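Local coordinates for NAD(P)H dehydrogenase (quinone) (Deinococcus radiodurans, PDB 1YDG), which catalyses the reduction of quinones to quinols with NADH or NADPH, using one FMN per monomer as a homotetrameric flavoprotein, at residues A81-S86 with S119-A124; G130-L135 with N165-S170. All coordinates share one frame; numbering follows the deposited sequence.

From the N terminus the chain first lays down strand 8-13 and strand 37-42, then reaches strand 81-89. Contact 1 closes the loop that follows: 81-86 pairs with 119-124 after 32 intervening residues, which include helices 95-102 and 105-109. After strand 117-124 a short FMN-binding loop leads to helix 131-144, and contact 2 opens at its N-cap, Gly130. Contact 2 closes when 165-170 comes back against the start of that helix. The two loops therefore run in series and neither nest nor cross. They meet at Thr122, whose N probably hydrogen-bonds Ala169 O and whose side chain packs on Gln131 and Thr134. Together they tie the central sheet to a covering helix and the loop before strand 170-172.

Contact 1: A81-S86 with S119-A124; sequences AIVFSS and SAMTSA
Phe84 lies between Ser119 and Met121 of the neighbouring strand and bonds to both through its backbone. Its N donates to Ser119 O at 3.2 Å, and its O accepts from Met121 N at 2.8 Å. Ser119 N to Ile82 O and Ser86 N to Met121 O continue the parallel pattern. The carbonyls also take CA-H...O contacts, such as that from Ser85 CA to Met121 O.

One side chain joins the backbone bonding. Thr122 OG1 is anti to its own backbone N (chi1 -166°), and it donates to Ser86 O at 2.6 Å, nearly along the C=O axis.

These are neighbouring strands in the central parallel sheet of a flavodoxin-like fold, with strand 8-13 on the far side of 81-86. Ser123 and Ala124, at the C-terminal end of the pair, belong to the FMN site. Ser123 OG also has a weak hydrogen bond to a bound sulfate.

Apolar packing is on the face carrying Val83, Ser85, Ser119 and Met121. The Met121 chain bends at its last torsion (chi3 -53°), which puts CE 3.7 Å from Ser85 CB. The same methyl lies 4.1 Å from Val83 CG1. Val83 CG2 touches Ser119 OG at 3.8 Å. That hydroxyl is hydrogen-bonded to Gln193 and Gln189 of helix 180-204, which covers this face. On the other face, Ala120 CB rests 3.5 Å from Phe84 O. The Phe84 ring turns away from 119-124 and meets Phe118 edge-to-face.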
ATOM      1  N   ALA B  81       7.220 -23.607  -3.364  1.00 14.03           N
ATOM      2  CA  ALA B  81       6.056 -22.803  -3.062  1.00 13.50           C
ATOM      3  C   ALA B  81       6.126 -22.355  -1.617  1.00 13.12           C
ATOM      4  O   ALA B  81       6.332 -23.162  -0.732  1.00 13.49           O
ATOM      5  CB  ALA B  81       4.794 -23.615  -3.323  1.00 14.37           C
ATOM      6  N   ILE B  82       5.955 -21.058  -1.381  1.00 12.10           N
ATOM      7  CA  ILE B  82       6.030 -20.484  -0.048  1.00 12.29           C
ATOM      8  C   ILE B  82       4.738 -19.823   0.399  1.00 12.45           C
ATOM      9  O   ILE B  82       4.139 -19.043  -0.347  1.00 12.11           O
ATOM     10  CB  ILE B  82       7.136 -19.402   0.006  1.00 12.39           C
ATOM     11  CG1 ILE B  82       8.505 -20.045  -0.222  1.00 12.41           C
ATOM     12  CG2 ILE B  82       7.067 -18.633   1.342  1.00 11.24           C
ATOM     13  CD1 ILE B  82       9.595 -19.095  -0.772  1.00 13.16           C
ATOM     14  N   VAL B  83       4.325 -20.106   1.631  1.00 12.35           N
ATOM     15  CA  VAL B  83       3.268 -19.329   2.269  1.00 12.23           C
ATOM     16  C   VAL B  83       3.818 -18.715   3.536  1.00 12.58           C
ATOM     17  O   VAL B  83       4.433 -19.424   4.335  1.00 11.90           O
ATOM     18  CB  VAL B  83       2.014 -20.191   2.630  1.00 12.66           C
ATOM     19  CG1 VAL B  83       0.980 -19.388   3.410  1.00 11.57           C
ATOM     20  CG2 VAL B  83       1.379 -20.817   1.393  1.00 12.99           C
ATOM     21  N   PHE B  84       3.563 -17.402   3.704  1.00 12.33           N
ATOM     22  CA  PHE B  84       3.847 -16.632   4.931  1.00 11.93           C
ATOM     23  C   PHE B  84       2.544 -16.234   5.630  1.00 12.01           C
ATOM     24  O   PHE B  84       1.608 -15.730   4.985  1.00 12.37           O
ATOM     25  CB  PHE B  84       4.586 -15.322   4.586  1.00 11.99           C
ATOM     26  CG  PHE B  84       6.072 -15.458   4.452  1.00 10.63           C
ATOM     27  CD1 PHE B  84       6.682 -16.702   4.296  1.00 11.64           C
ATOM     28  CD2 PHE B  84       6.862 -14.331   4.426  1.00 10.79           C
ATOM     29  CE1 PHE B  84       8.068 -16.809   4.150  1.00 10.71           C
ATOM     30  CE2 PHE B  84       8.248 -14.435   4.281  1.00 11.23           C
ATOM     31  CZ  PHE B  84       8.838 -15.665   4.140  1.00 11.52           C
ATOM     32  N   SER B  85       2.503 -16.448   6.934  1.00 11.73           N
ATOM     33  CA  SER B  85       1.379 -16.066   7.766  1.00 12.75           C
ATOM     34  C   SER B  85       1.878 -15.286   8.968  1.00 12.38           C
ATOM     35  O   SER B  85       2.772 -15.741   9.691  1.00 12.78           O
ATOM     36  CB  SER B  85       0.597 -17.312   8.207  1.00 12.61           C
ATOM     37  OG  SER B  85      -0.544 -16.956   8.959  1.00 14.21           O
ATOM     38  N   SER B  86       1.318 -14.098   9.172  1.00 12.20           N
ATOM     39  CA  SER B  86       1.597 -13.305  10.352  1.00 12.76           C
ATOM     40  C   SER B  86       0.354 -12.618  10.877  1.00 13.30           C
ATOM     41  O   SER B  86      -0.384 -12.055  10.082  1.00 14.10           O
ATOM     42  CB  SER B  86       2.598 -12.205  10.008  1.00 12.50           C
ATOM     43  OG  SER B  86       2.838 -11.419  11.140  1.00  9.73           O
ATOM     44  N   SER B 119       2.302 -16.842  -1.531  1.00 12.02           N
ATOM     45  CA  SER B 119       1.050 -16.219  -1.088  1.00 12.68           C
ATOM     46  C   SER B 119       1.124 -16.016   0.420  1.00 12.73           C
ATOM     47  O   SER B 119       2.067 -16.476   1.075  1.00 11.40           O
ATOM     48  CB  SER B 119      -0.159 -17.070  -1.472  1.00 12.40           C
ATOM     49  OG  SER B 119      -0.373 -18.111  -0.553  1.00 13.21           O
ATOM     50  N   ALA B 120       0.163 -15.284   0.967  1.00 13.11           N
ATOM     51  CA  ALA B 120       0.244 -14.879   2.354  1.00 12.94           C
ATOM     52  C   ALA B 120      -1.107 -14.934   3.055  1.00 13.21           C
ATOM     53  O   ALA B 120      -2.152 -14.940   2.418  1.00 13.83           O
ATOM     54  CB  ALA B 120       0.846 -13.475   2.444  1.00 12.85           C
ATOM     55  N   MET B 121      -1.057 -14.980   4.381  1.00 13.17           N
ATOM     56  CA  MET B 121      -2.240 -15.080   5.238  1.00 14.32           C
ATOM     57  C   MET B 121      -1.994 -14.236   6.459  1.00 14.49           C
ATOM     58  O   MET B 121      -0.839 -13.955   6.822  1.00 13.95           O
ATOM     59  CB  MET B 121      -2.502 -16.516   5.706  1.00 13.83           C
ATOM     60  CG  MET B 121      -2.708 -17.533   4.611  1.00 13.52           C
ATOM     61  SD  MET B 121      -3.112 -19.197   5.225  1.00 15.30           S
ATOM     62  CE  MET B 121      -1.809 -19.507   6.380  1.00 15.11           C
ATOM     63  N   THR B 122      -3.077 -13.815   7.093  1.00 15.70           N
ATOM     64  CA  THR B 122      -2.969 -12.975   8.270  1.00 17.05           C
ATOM     65  C   THR B 122      -4.167 -13.080   9.222  1.00 18.62           C
ATOM     66  O   THR B 122      -5.145 -13.794   8.959  1.00 18.40           O
ATOM     67  CB  THR B 122      -2.745 -11.502   7.832  1.00 16.35           C
ATOM     68  OG1 THR B 122      -2.307 -10.713   8.945  1.00 13.18           O
ATOM     69  CG2 THR B 122      -4.021 -10.916   7.209  1.00 16.14           C
ATOM     70  N   SER B 123      -4.069 -12.347  10.325  1.00 20.94           N
ATOM     71  CA  SER B 123      -5.198 -12.146  11.241  1.00 22.81           C
ATOM     72  C   SER B 123      -5.106 -10.846  12.028  1.00 24.55           C
ATOM     73  O   SER B 123      -4.028 -10.275  12.185  1.00 24.61           O
ATOM     74  CB  SER B 123      -5.281 -13.290  12.241  1.00 22.66           C
ATOM     75  OG  SER B 123      -4.093 -13.351  12.986  1.00 23.19           O
ATOM     76  N   ALA B 124      -6.260 -10.395  12.529  1.00 26.33           N
ATOM     77  CA  ALA B 124      -6.332  -9.292  13.482  1.00 27.98           C
ATOM     78  C   ALA B 124      -7.504  -9.504  14.427  1.00 29.66           C
ATOM     79  O   ALA B 124      -8.354 -10.366  14.177  1.00 29.75           O
ATOM     80  CB  ALA B 124      -6.500  -7.976  12.758  1.00 28.13           C
TER

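Contact 2: G130-L135 with N165-S170; sequences GQETTL and NPYGAS
An Asx turn shapes the loop that packs against the N-terminal end of helix 131-144. Asn165 CG is anti to the backbone N (chi1 -159°), and OD1 accepts from Tyr167 N at 3.0 Å, in the carbonyl plane. Asn165 ND2 donates to Ser170 OG at 2.7 Å, so the two ends of one amide hold Tyr167 and Ser170. Asn165 and Leu135 meet tip to tip, with ND2 3.8 Å from Leu135 CD1. An alanine in place of Asn165 would probably leave Tyr167 N and Ser170 OG without these partners and open a gap beside the Leu135 methyl. Leu135 CD1 also touches Gly168 O at 3.6 Å and Tyr167 CB at 3.9 Å. Glu132 extends past the ring of Tyr167, its carboxylate turned 82° from the ring plane. Its OE2 lies at the ring edge, 3.9 Å from Tyr167 CE1. Gln131 CB packs on Ser170 CB. The polar ends go further: Glu132 OE1 bonds to Gly130 N of a second subunit, and Tyr167 OH to Thr133 of that subunit and His144 of a third. Within the chain, Gln131, Thr134 and Ser170 rest on Thr122, which places the contact between strand 117-124 and the subunit interfaces, with 165-170 running into strand 170-172 at Ser170.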
ATOM      1  N   GLY B 130      -6.375  -3.992   9.708  1.00 23.22           N
ATOM      2  CA  GLY B 130      -5.060  -3.867   9.080  1.00 23.11           C
ATOM      3  C   GLY B 130      -4.579  -5.115   8.376  1.00 22.33           C
ATOM      4  O   GLY B 130      -3.462  -5.147   7.855  1.00 22.64           O
ATOM      5  N   GLN B 131      -5.429  -6.133   8.360  1.00 21.44           N
ATOM      6  CA  GLN B 131      -5.158  -7.371   7.684  1.00 21.20           C
ATOM      7  C   GLN B 131      -4.725  -7.171   6.223  1.00 20.67           C
ATOM      8  O   GLN B 131      -3.712  -7.736   5.803  1.00 19.23           O
ATOM      9  CB  GLN B 131      -6.394  -8.274   7.697  1.00 21.74           C
ATOM     10  CG  GLN B 131      -6.748  -8.899   9.046  1.00 24.20           C
ATOM     11  CD  GLN B 131      -7.936  -8.226   9.707  1.00 27.04           C
ATOM     12  OE1 GLN B 131      -7.993  -6.986   9.794  1.00 28.71           O
ATOM     13  NE2 GLN B 131      -8.879  -9.030  10.204  1.00 25.35           N
ATOM     14  N   GLU B 132      -5.495  -6.390   5.460  1.00 18.82           N
ATOM     15  CA  GLU B 132      -5.214  -6.217   4.044  1.00 18.92           C
ATOM     16  C   GLU B 132      -3.866  -5.570   3.851  1.00 17.27           C
ATOM     17  O   GLU B 132      -3.095  -5.990   3.002  1.00 16.08           O
ATOM     18  CB  GLU B 132      -6.287  -5.377   3.344  1.00 18.47           C
ATOM     19  CG  GLU B 132      -7.594  -6.092   3.231  1.00 18.93           C
ATOM     20  CD  GLU B 132      -8.656  -5.322   2.458  1.00 19.87           C
ATOM     21  OE1 GLU B 132      -9.737  -5.903   2.309  1.00 26.37           O
ATOM     22  OE2 GLU B 132      -8.437  -4.190   1.980  1.00 16.90           O
ATOM     23  N   THR B 133      -3.559  -4.564   4.658  1.00 16.05           N
ATOM     24  CA  THR B 133      -2.276  -3.918   4.509  1.00 15.53           C
ATOM     25  C   THR B 133      -1.147  -4.896   4.918  1.00 14.87           C
ATOM     26  O   THR B 133      -0.080  -4.876   4.306  1.00 14.29           O
ATOM     27  CB  THR B 133      -2.212  -2.553   5.198  1.00 15.83           C
ATOM     28  OG1 THR B 133      -2.502  -2.690   6.594  1.00 18.04           O
ATOM     29  CG2 THR B 133      -3.236  -1.571   4.553  1.00 17.10           C
ATOM     30  N   THR B 134      -1.407  -5.780   5.886  1.00 14.11           N
ATOM     31  CA  THR B 134      -0.384  -6.730   6.354  1.00 13.37           C
ATOM     32  C   THR B 134      -0.043  -7.663   5.232  1.00 12.33           C
ATOM     33  O   THR B 134       1.131  -7.916   4.979  1.00 11.28           O
ATOM     34  CB  THR B 134      -0.840  -7.551   7.568  1.00 13.67           C
ATOM     35  OG1 THR B 134      -1.154  -6.668   8.655  1.00 15.71           O
ATOM     36  CG2 THR B 134       0.242  -8.532   8.019  1.00 14.20           C
ATOM     37  N   LEU B 135      -1.068  -8.159   4.536  1.00 11.68           N
ATOM     38  CA  LEU B 135      -0.849  -9.009   3.379  1.00 12.39           C
ATOM     39  C   LEU B 135      -0.073  -8.255   2.288  1.00 12.38           C
ATOM     40  O   LEU B 135       0.910  -8.766   1.739  1.00 12.24           O
ATOM     41  CB  LEU B 135      -2.179  -9.516   2.838  1.00 12.06           C
ATOM     42  CG  LEU B 135      -2.982 -10.373   3.822  1.00 11.79           C
ATOM     43  CD1 LEU B 135      -4.386 -10.580   3.316  1.00 11.79           C
ATOM     44  CD2 LEU B 135      -2.285 -11.727   4.043  1.00 10.43           C
ATOM     45  N   ASN B 165     -11.594 -12.384   1.024  1.00 29.94           N
ATOM     46  CA  ASN B 165     -10.283 -11.745   0.943  1.00 27.62           C
ATOM     47  C   ASN B 165      -9.467 -12.234  -0.244  1.00 24.45           C
ATOM     48  O   ASN B 165      -8.850 -13.277  -0.203  1.00 22.98           O
ATOM     49  CB  ASN B 165      -9.498 -11.829   2.254  1.00 28.00           C
ATOM     50  CG  ASN B 165      -8.375 -10.756   2.348  1.00 29.23           C
ATOM     51  OD1 ASN B 165      -7.712 -10.396   1.347  1.00 24.41           O
ATOM     52  ND2 ASN B 165      -8.165 -10.247   3.573  1.00 31.27           N
ATOM     53  N   PRO B 166      -9.436 -11.430  -1.310  1.00 21.67           N
ATOM     54  CA  PRO B 166      -8.743 -11.814  -2.520  1.00 20.19           C
ATOM     55  C   PRO B 166      -7.206 -11.852  -2.343  1.00 17.91           C
ATOM     56  O   PRO B 166      -6.512 -12.543  -3.087  1.00 17.23           O
ATOM     57  CB  PRO B 166      -9.172 -10.725  -3.508  1.00 19.37           C
ATOM     58  CG  PRO B 166      -9.421  -9.556  -2.678  1.00 20.57           C
ATOM     59  CD  PRO B 166     -10.014 -10.074  -1.418  1.00 21.75           C
ATOM     60  N   TYR B 167      -6.689 -11.134  -1.355  1.00 16.78           N
ATOM     61  CA  TYR B 167      -5.233 -11.006  -1.188  1.00 16.61           C
ATOM     62  C   TYR B 167      -4.675 -12.203  -0.453  1.00 16.13           C
ATOM     63  O   TYR B 167      -3.504 -12.512  -0.580  1.00 15.60           O
ATOM     64  CB  TYR B 167      -4.853  -9.717  -0.436  1.00 16.10           C
ATOM     65  CG  TYR B 167      -5.429  -8.436  -1.008  1.00 15.97           C
ATOM     66  CD1 TYR B 167      -5.878  -7.423  -0.165  1.00 16.08           C
ATOM     67  CD2 TYR B 167      -5.532  -8.227  -2.384  1.00 15.99           C
ATOM     68  CE1 TYR B 167      -6.426  -6.247  -0.673  1.00 16.20           C
ATOM     69  CE2 TYR B 167      -6.076  -7.021  -2.905  1.00 12.83           C
ATOM     70  CZ  TYR B 167      -6.515  -6.055  -2.043  1.00 15.41           C
ATOM     71  OH  TYR B 167      -7.043  -4.875  -2.516  1.00 17.07           O
ATOM     72  N   GLY B 168      -5.528 -12.873   0.312  1.00 16.20           N
ATOM     73  CA  GLY B 168      -5.118 -13.994   1.130  1.00 17.62           C
ATOM     74  C   GLY B 168      -6.042 -14.173   2.318  1.00 17.54           C
ATOM     75  O   GLY B 168      -6.716 -13.246   2.744  1.00 16.94           O
ATOM     76  N   ALA B 169      -6.056 -15.379   2.857  1.00 19.31           N
ATOM     77  CA  ALA B 169      -6.899 -15.707   4.010  1.00 20.89           C
ATOM     78  C   ALA B 169      -6.602 -14.746   5.146  1.00 22.01           C
ATOM     79  O   ALA B 169      -5.443 -14.443   5.427  1.00 21.75           O
ATOM     80  CB  ALA B 169      -6.665 -17.154   4.461  1.00 20.40           C
ATOM     81  N   SER B 170      -7.653 -14.225   5.761  1.00 24.02           N
ATOM     82  CA  SER B 170      -7.496 -13.373   6.925  1.00 25.59           C
ATOM     83  C   SER B 170      -8.647 -13.584   7.881  1.00 28.21           C
ATOM     84  O   SER B 170      -9.821 -13.508   7.500  1.00 28.04           O
ATOM     85  CB  SER B 170      -7.323 -11.892   6.557  1.00 26.26           C
ATOM     86  OG  SER B 170      -8.476 -11.341   5.979  1.00 28.05           O
TER